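Local coordinates for Alpha/beta hydrolase fold-3 domain-containing protein (Enterococcus faecalis, PDB 2QRU), which is of unknown function but has an alpha/beta-hydrolase fold and is probably a hydrolase, at residues G107-L111 with L127-Y133. Numbering follows the deposited sequence.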
ATOM      1  N   GLY A 107      -1.912   1.361   0.572  1.00 24.96           N
ATOM      2  CA  GLY A 107      -3.369   1.534   0.362  1.00 24.69           C
ATOM      3  C   GLY A 107      -3.678   2.727  -0.537  1.00 23.96           C
ATOM      4  O   GLY A 107      -4.551   2.663  -1.404  1.00 23.90           O
ATOM      5  N   TYR A 108      -2.969   3.840  -0.306  1.00 23.11           N
ATOM      6  CA  TYR A 108      -3.108   5.013  -1.166  1.00 24.11           C
ATOM      7  C   TYR A 108      -2.720   4.635  -2.612  1.00 23.08           C
ATOM      8  O   TYR A 108      -3.460   4.955  -3.590  1.00 22.42           O
ATOM      9  CB  TYR A 108      -2.216   6.124  -0.629  1.00 24.88           C
ATOM     10  CG  TYR A 108      -2.177   7.331  -1.548  1.00 24.47           C
ATOM     11  CD1 TYR A 108      -3.258   8.206  -1.642  1.00 23.18           C
ATOM     12  CD2 TYR A 108      -1.061   7.588  -2.346  1.00 25.52           C
ATOM     13  CE1 TYR A 108      -3.225   9.345  -2.519  1.00 23.01           C
ATOM     14  CE2 TYR A 108      -1.012   8.705  -3.211  1.00 26.64           C
ATOM     15  CZ  TYR A 108      -2.103   9.589  -3.290  1.00 25.16           C
ATOM     16  OH  TYR A 108      -2.113  10.696  -4.144  1.00 26.05           O
ATOM     17  N   LEU A 109      -1.577   3.973  -2.760  1.00 23.84           N
ATOM     18  CA  LEU A 109      -1.091   3.548  -4.066  1.00 24.42           C
ATOM     19  C   LEU A 109      -2.116   2.633  -4.732  1.00 23.81           C
ATOM     20  O   LEU A 109      -2.453   2.835  -5.899  1.00 25.14           O
ATOM     21  CB  LEU A 109       0.293   2.880  -3.944  1.00 24.48           C
ATOM     22  CG  LEU A 109       1.440   3.827  -3.569  1.00 24.70           C
ATOM     23  CD1 LEU A 109       2.695   2.946  -3.328  1.00 26.37           C
ATOM     24  CD2 LEU A 109       1.681   4.968  -4.619  1.00 26.90           C
HETATM   25  N   MSE A 110      -2.653   1.675  -3.978  1.00 23.72           N
HETATM   26  CA  MSE A 110      -3.666   0.757  -4.508  1.00 24.45           C
HETATM   27  C   MSE A 110      -4.899   1.490  -5.068  1.00 22.55           C
HETATM   28  O   MSE A 110      -5.429   1.200  -6.181  1.00 24.44           O
HETATM   29  CB  MSE A 110      -4.132  -0.192  -3.397  1.00 24.22           C
HETATM   30  CG  MSE A 110      -5.455  -0.921  -3.760  1.00 24.50           C
HETATM   31 SE   MSE A 110      -5.923  -2.024  -2.199  0.80 30.15          SE
HETATM   32  CE  MSE A 110      -6.682  -0.568  -1.110  1.00 26.34           C
ATOM     33  N   LEU A 111      -5.357   2.482  -4.306  1.00 22.88           N
ATOM     34  CA  LEU A 111      -6.557   3.220  -4.702  1.00 23.84           C
ATOM     35  C   LEU A 111      -6.296   4.096  -5.934  1.00 23.14           C
ATOM     36  O   LEU A 111      -7.115   4.152  -6.869  1.00 24.68           O
ATOM     37  CB  LEU A 111      -7.101   4.026  -3.524  1.00 24.40           C
ATOM     38  CG  LEU A 111      -7.626   3.124  -2.390  1.00 23.69           C
ATOM     39  CD1 LEU A 111      -7.824   3.962  -1.099  1.00 27.07           C
ATOM     40  CD2 LEU A 111      -8.926   2.428  -2.793  1.00 27.27           C
ATOM     41  N   LEU A 127     -10.648  -5.129  -3.273  1.00 22.91           N
ATOM     42  CA  LEU A 127      -9.566  -4.325  -2.698  1.00 22.30           C
ATOM     43  C   LEU A 127      -9.459  -4.604  -1.204  1.00 22.41           C
ATOM     44  O   LEU A 127     -10.510  -4.838  -0.570  1.00 23.47           O
ATOM     45  CB  LEU A 127      -9.876  -2.846  -2.878  1.00 21.59           C
ATOM     46  CG  LEU A 127     -10.195  -2.326  -4.307  1.00 19.08           C
ATOM     47  CD1 LEU A 127     -10.643  -0.870  -4.204  1.00 23.98           C
ATOM     48  CD2 LEU A 127      -8.905  -2.501  -5.160  1.00 23.01           C
ATOM     49  N   VAL A 128      -8.254  -4.591  -0.630  1.00 22.94           N
ATOM     50  CA  VAL A 128      -8.124  -4.760   0.821  1.00 23.76           C
ATOM     51  C   VAL A 128      -7.218  -3.624   1.290  1.00 23.88           C
ATOM     52  O   VAL A 128      -6.074  -3.499   0.850  1.00 25.06           O
ATOM     53  CB  VAL A 128      -7.515  -6.158   1.179  1.00 24.62           C
ATOM     54  CG1 VAL A 128      -7.313  -6.283   2.702  1.00 24.11           C
ATOM     55  CG2 VAL A 128      -8.390  -7.309   0.627  1.00 24.94           C
ATOM     56  N   ASN A 129      -7.778  -2.737   2.096  1.00 24.03           N
ATOM     57  CA  ASN A 129      -7.088  -1.561   2.606  1.00 23.58           C
ATOM     58  C   ASN A 129      -6.729  -1.734   4.088  1.00 23.83           C
ATOM     59  O   ASN A 129      -7.630  -1.811   4.928  1.00 24.62           O
ATOM     60  CB  ASN A 129      -8.031  -0.359   2.526  1.00 25.06           C
ATOM     61  CG  ASN A 129      -7.459   0.829   3.235  1.00 24.29           C
ATOM     62  OD1 ASN A 129      -6.336   1.217   2.952  1.00 26.05           O
ATOM     63  ND2 ASN A 129      -8.224   1.413   4.150  1.00 23.48           N
ATOM     64  N   PHE A 130      -5.436  -1.770   4.379  1.00 23.39           N
ATOM     65  CA  PHE A 130      -4.918  -1.666   5.752  1.00 22.48           C
ATOM     66  C   PHE A 130      -4.470  -0.234   5.961  1.00 22.64           C
ATOM     67  O   PHE A 130      -3.380   0.143   5.495  1.00 22.97           O
ATOM     68  CB  PHE A 130      -3.762  -2.641   5.938  1.00 23.50           C
ATOM     69  CG  PHE A 130      -4.229  -4.046   6.117  1.00 22.37           C
ATOM     70  CD1 PHE A 130      -4.562  -4.504   7.408  1.00 23.17           C
ATOM     71  CD2 PHE A 130      -4.309  -4.902   5.050  1.00 22.94           C
ATOM     72  CE1 PHE A 130      -5.031  -5.831   7.599  1.00 24.01           C
ATOM     73  CE2 PHE A 130      -4.758  -6.216   5.219  1.00 25.54           C
ATOM     74  CZ  PHE A 130      -5.122  -6.695   6.482  1.00 23.13           C
ATOM     75  N   TYR A 131      -5.341   0.564   6.606  1.00 23.53           N
ATOM     76  CA  TYR A 131      -5.025   1.924   7.093  1.00 24.29           C
ATOM     77  C   TYR A 131      -4.309   2.827   6.054  1.00 24.56           C
ATOM     78  O   TYR A 131      -3.356   3.563   6.356  1.00 26.30           O
ATOM     79  CB  TYR A 131      -4.327   1.878   8.463  1.00 24.56           C
ATOM     80  CG  TYR A 131      -3.282   0.794   8.629  1.00 23.49           C
ATOM     81  CD1 TYR A 131      -1.980   0.972   8.178  1.00 25.06           C
ATOM     82  CD2 TYR A 131      -3.608  -0.426   9.235  1.00 25.25           C
ATOM     83  CE1 TYR A 131      -1.003  -0.037   8.345  1.00 23.72           C
ATOM     84  CE2 TYR A 131      -2.649  -1.446   9.383  1.00 23.70           C
ATOM     85  CZ  TYR A 131      -1.360  -1.248   8.939  1.00 26.10           C
ATOM     86  OH  TYR A 131      -0.412  -2.272   9.162  1.00 23.07           O
ATOM     87  N   GLY A 132      -4.833   2.765   4.828  1.00 24.02           N
ATOM     88  CA  GLY A 132      -4.390   3.691   3.769  1.00 23.39           C
ATOM     89  C   GLY A 132      -5.185   4.998   3.818  1.00 23.72           C
ATOM     90  O   GLY A 132      -5.817   5.358   4.831  1.00 22.30           O
ATOM     91  N   TYR A 133      -5.172   5.695   2.675  1.00 24.05           N
ATOM     92  CA  TYR A 133      -5.752   7.031   2.573  1.00 23.91           C
ATOM     93  C   TYR A 133      -6.048   7.361   1.125  1.00 24.62           C
ATOM     94  O   TYR A 133      -5.510   6.701   0.222  1.00 24.31           O
ATOM     95  CB  TYR A 133      -4.835   8.051   3.221  1.00 25.18           C
ATOM     96  CG  TYR A 133      -3.352   7.851   3.026  1.00 24.99           C
ATOM     97  CD1 TYR A 133      -2.605   7.056   3.923  1.00 25.39           C
ATOM     98  CD2 TYR A 133      -2.663   8.507   1.984  1.00 27.24           C
ATOM     99  CE1 TYR A 133      -1.213   6.885   3.765  1.00 26.17           C
ATOM    100  CE2 TYR A 133      -1.289   8.321   1.825  1.00 27.27           C
ATOM    101  CZ  TYR A 133      -0.570   7.541   2.732  1.00 27.62           C
ATOM    102  OH  TYR A 133       0.801   7.379   2.606  1.00 26.56           O
TER
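Two glycines come together at their alpha carbons where helix 105-119 passes the end of strand 127-130: Gly107 CA lies 4.2 Å from Gly132 CA, and a beta carbon on either would clash with the other residue and with Asn129 OD1. Asn129 shapes the turn as an Asx motif, its OD1 accepting from Gly132 N at 2.9 Å, while its ND2 hydrogen-bonds to OG of Ser215 and Ser229. Tyr133 offers a flat ring face to the Tyr108 CB methylene, 3.9 Å from the ring centroid, in a CH-pi contact, and Tyr108 CA approaches Tyr133 O at 3.2 Å. Further along the helix, where the backbones lie farther apart, flexible selenomethionine Met110 and branched leucines fill the apolar space: Met110 SE lies 3.4 Å from Val128 O, Leu111 CD2 4.0 Å from Leu127 CD1. The contact joins helix and second strand of the beta-alpha-beta unit 98-103, 105-119, 127-130 beside a probable nucleophile elbow at Ser104. With no hydrogen bond between the segments, the fit rests on close packing and weak CH contacts.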